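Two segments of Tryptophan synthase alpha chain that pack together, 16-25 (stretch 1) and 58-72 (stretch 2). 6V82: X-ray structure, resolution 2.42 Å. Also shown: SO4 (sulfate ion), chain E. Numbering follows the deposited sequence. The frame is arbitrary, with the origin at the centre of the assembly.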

# COMPACT_ATOMS: atom_id res chain seq x y z
N GLY A 16 -3.71 -1.74 53.51
CA GLY A 16 -4.38 -0.77 52.67
C GLY A 16 -3.43 -0.09 51.71
O GLY A 16 -2.37 0.40 52.12
N TYR A 17 -3.79 -0.07 50.43
CA TYR A 17 -2.96 0.55 49.40
C TYR A 17 -3.36 2.00 49.16
O TYR A 17 -4.55 2.32 49.09
CB TYR A 17 -3.07 -0.20 48.07
CG TYR A 17 -2.29 0.49 46.98
CD1 TYR A 17 -0.92 0.29 46.86
CD2 TYR A 17 -2.90 1.36 46.10
CE1 TYR A 17 -0.19 0.93 45.88
CE2 TYR A 17 -2.19 2.01 45.12
CZ TYR A 17 -0.83 1.79 45.01
OH TYR A 17 -0.11 2.45 44.03
N LEU A 18 -2.35 2.85 49.02
CA LEU A 18 -2.52 4.21 48.52
C LEU A 18 -1.38 4.54 47.56
O LEU A 18 -0.23 4.13 47.77
CB LEU A 18 -2.51 5.26 49.63
CG LEU A 18 -3.71 5.37 50.55
CD1 LEU A 18 -3.42 6.44 51.61
CD2 LEU A 18 -4.95 5.69 49.76
N THR A 19 -1.68 5.33 46.54
CA THR A 19 -0.65 5.85 45.64
C THR A 19 -0.07 7.12 46.23
O THR A 19 -0.76 8.14 46.34
CB THR A 19 -1.22 6.12 44.25
OG1 THR A 19 -1.74 4.91 43.69
CG2 THR A 19 -0.12 6.68 43.36
N ALA A 20 1.21 7.08 46.60
CA ALA A 20 1.90 8.28 47.06
C ALA A 20 1.79 9.38 46.02
O ALA A 20 2.10 9.19 44.84
CB ALA A 20 3.38 7.96 47.33
N GLY A 21 1.33 10.56 46.45
CA GLY A 21 1.29 11.72 45.60
C GLY A 21 0.03 11.88 44.77
O GLY A 21 -0.13 12.93 44.13
N ASP A 22 -0.85 10.89 44.76
CA ASP A 22 -2.14 11.04 44.11
C ASP A 22 -2.95 12.06 44.90
O ASP A 22 -3.27 11.84 46.07
CB ASP A 22 -2.85 9.69 44.03
CG ASP A 22 -4.15 9.75 43.25
OD1 ASP A 22 -4.41 10.79 42.61
OD2 ASP A 22 -4.92 8.76 43.30
N GLY A 23 -3.26 13.20 44.29
CA GLY A 23 -3.85 14.30 45.03
C GLY A 23 -2.86 15.24 45.70
O GLY A 23 -3.29 16.24 46.30
N GLY A 24 -1.56 14.96 45.62
CA GLY A 24 -0.55 15.81 46.22
C GLY A 24 -0.02 15.25 47.54
O GLY A 24 -0.53 14.29 48.10
N THR A 25 1.04 15.91 48.03
CA THR A 25 1.71 15.49 49.26
C THR A 25 0.77 15.55 50.46
O THR A 25 0.60 14.55 51.17
CB THR A 25 2.95 16.35 49.51
OG1 THR A 25 3.90 16.13 48.46
CG2 THR A 25 3.61 16.01 50.85
N GLU A 58 -7.23 0.86 37.13
CA GLU A 58 -7.53 1.82 38.19
C GLU A 58 -6.26 2.37 38.80
O GLU A 58 -6.11 3.58 39.00
CB GLU A 58 -8.39 1.15 39.27
CG GLU A 58 -9.89 1.29 39.10
CD GLU A 58 -10.45 2.45 39.89
OE1 GLU A 58 -11.57 2.90 39.57
OE2 GLU A 58 -9.77 2.90 40.84
N ILE A 59 -5.32 1.47 39.10
CA ILE A 59 -4.07 1.88 39.71
C ILE A 59 -3.16 2.56 38.69
O ILE A 59 -2.39 3.47 39.03
CB ILE A 59 -3.42 0.65 40.37
CG1 ILE A 59 -4.41 0.03 41.35
CG2 ILE A 59 -2.13 1.03 41.07
CD1 ILE A 59 -5.00 1.02 42.35
N GLN A 60 -3.25 2.14 37.42
CA GLN A 60 -2.50 2.81 36.37
C GLN A 60 -2.87 4.29 36.30
O GLN A 60 -1.99 5.16 36.34
CB GLN A 60 -2.74 2.10 35.02
CG GLN A 60 -1.73 2.43 33.93
CD GLN A 60 -1.28 1.21 33.12
OE1 GLN A 60 -0.17 1.17 32.58
NE2 GLN A 60 -2.15 0.20 33.04
N VAL A 61 -4.17 4.59 36.24
CA VAL A 61 -4.63 5.98 36.18
C VAL A 61 -4.27 6.74 37.46
O VAL A 61 -3.98 7.94 37.42
CB VAL A 61 -6.14 6.02 35.90
CG1 VAL A 61 -6.69 7.41 36.09
CG2 VAL A 61 -6.40 5.56 34.48
N SER A 62 -4.28 6.05 38.61
CA SER A 62 -3.82 6.66 39.86
C SER A 62 -2.36 7.09 39.76
O SER A 62 -1.99 8.21 40.13
CB SER A 62 -4.02 5.68 41.01
OG SER A 62 -3.52 6.20 42.23
N HIS A 63 -1.50 6.19 39.27
CA HIS A 63 -0.11 6.55 39.06
C HIS A 63 0.02 7.75 38.11
O HIS A 63 0.81 8.67 38.37
CB HIS A 63 0.66 5.34 38.51
CG HIS A 63 0.91 4.26 39.52
ND1 HIS A 63 1.94 3.36 39.39
CD2 HIS A 63 0.27 3.96 40.67
CE1 HIS A 63 1.93 2.54 40.43
NE2 HIS A 63 0.92 2.88 41.22
N ASP A 64 -0.76 7.77 37.02
CA ASP A 64 -0.74 8.92 36.12
C ASP A 64 -1.03 10.22 36.87
O ASP A 64 -0.34 11.22 36.68
CB ASP A 64 -1.73 8.74 34.96
CG ASP A 64 -1.36 7.58 34.02
OD1 ASP A 64 -0.30 6.95 34.21
OD2 ASP A 64 -2.16 7.30 33.07
N ARG A 65 -2.06 10.20 37.74
CA ARG A 65 -2.42 11.41 38.48
C ARG A 65 -1.30 11.86 39.40
O ARG A 65 -0.97 13.05 39.47
CB ARG A 65 -3.71 11.20 39.28
CG ARG A 65 -4.99 11.14 38.46
CD ARG A 65 -6.23 11.21 39.35
NE ARG A 65 -6.22 10.18 40.38
CZ ARG A 65 -6.85 9.01 40.28
NH1 ARG A 65 -7.54 8.71 39.18
NH2 ARG A 65 -6.77 8.13 41.27
N ALA A 66 -0.68 10.92 40.11
CA ALA A 66 0.35 11.27 41.08
C ALA A 66 1.55 11.91 40.38
O ALA A 66 2.12 12.89 40.88
CB ALA A 66 0.75 10.03 41.86
N LEU A 67 1.94 11.39 39.22
CA LEU A 67 3.09 11.93 38.50
C LEU A 67 2.78 13.26 37.81
O LEU A 67 3.66 14.11 37.68
CB LEU A 67 3.61 10.91 37.48
CG LEU A 67 4.34 9.73 38.15
CD1 LEU A 67 4.70 8.66 37.14
CD2 LEU A 67 5.59 10.22 38.88
N ALA A 68 1.54 13.46 37.37
CA ALA A 68 1.16 14.77 36.86
C ALA A 68 1.07 15.80 37.97
O ALA A 68 1.13 17.00 37.69
CB ALA A 68 -0.17 14.68 36.11
N GLU A 69 0.91 15.38 39.22
CA GLU A 69 1.00 16.27 40.37
C GLU A 69 2.40 16.28 40.97
O GLU A 69 2.57 16.67 42.14
CB GLU A 69 -0.04 15.88 41.41
CG GLU A 69 -1.43 15.80 40.82
CD GLU A 69 -2.49 15.48 41.85
OE1 GLU A 69 -2.58 16.24 42.84
OE2 GLU A 69 -3.22 14.48 41.67
N ASN A 70 3.40 15.81 40.21
CA ASN A 70 4.81 16.05 40.50
C ASN A 70 5.29 15.27 41.72
O ASN A 70 6.07 15.79 42.51
CB ASN A 70 5.10 17.54 40.67
CG ASN A 70 4.82 18.34 39.42
OD1 ASN A 70 5.25 17.97 38.32
ND2 ASN A 70 4.07 19.43 39.56
N LEU A 71 4.83 14.03 41.88
CA LEU A 71 5.49 13.18 42.86
C LEU A 71 6.91 12.89 42.39
O LEU A 71 7.14 12.52 41.23
CB LEU A 71 4.73 11.87 43.09
CG LEU A 71 5.59 11.10 44.11
CD1 LEU A 71 4.85 10.72 45.38
CD2 LEU A 71 6.32 9.88 43.51
N THR A 72 7.87 13.07 43.29
CA THR A 72 9.27 12.81 43.03
C THR A 72 9.81 11.91 44.12
O THR A 72 9.14 11.67 45.14
CB THR A 72 10.09 14.10 43.00
OG1 THR A 72 10.07 14.70 44.31
CG2 THR A 72 9.53 15.07 41.95
S SO4 E . 0.82 19.70 48.26
O1 SO4 E . 0.19 20.76 47.46
O2 SO4 E . -0.23 18.93 48.92
O3 SO4 E . 1.70 20.30 49.26
O4 SO4 E . 1.59 18.82 47.38
O HOH W 1 2.15 14.69 44.08

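Asp22 gives up more surface to the other stretch than any other residue here, and the contact is organised around it. Its CB points sideways, but the t rotamer carries the carboxylate to the helix, where it meets Arg65 in a two-pronged salt bridge: Arg65 NE to Asp22 OD1 at 2.9 Å and Arg65 NH2 to Asp22 OD2 at 2.8 Å, both nearly straight. Carboxylate and guanidinium thus meet edge to edge, matching two donors to two acceptors.

One turn back along the helix, Ser62 reaches Thr19, a buried residue whose CB points toward the helix. The Thr19 OG1 to Ser62 OG hydrogen bond is short, 2.6 Å, and Ser62 OG also lies 3.1 Å from Asp22 OD2. Thr19 OG1 is further hydrogen-bonded to Tyr17 OH at 3.0 Å, and Tyr17 OH accepts from His63 NE2, also at 3.0 Å, so the buried hydroxyls are paired rather than stranded. Threonine suits its place because its methyl works too: Thr19 CG2 rests 3.8 Å from Ala66 CB.

Glu69, just past the helix, comes second in covered surface, closely followed by Thr19. It sits 4.0 Å from its like charge, Glu69 OE2 to Asp22 OD1, yet OE2 accepts a hydrogen bond from Gly23 N at 2.9 Å. That amide is presented by the second of two overlapping type II turns, Thr19 to Asp22 and Gly21 to Gly24.

Small residues permit the close approach. The CA atoms of Asp22 and Ala66 are 3.9 Å apart, and Gly21 O receives a CA-H...O contact from Ala66 CA at 3.5 Å. A CB on Gly21 would fall 2.6 Å from Leu71 CD1, and its backbone angles independently call for glycine. Leu71 CD1 instead packs on Ala20 CB at 3.7 Å, while a water bridges Gly21 O and Glu69 O.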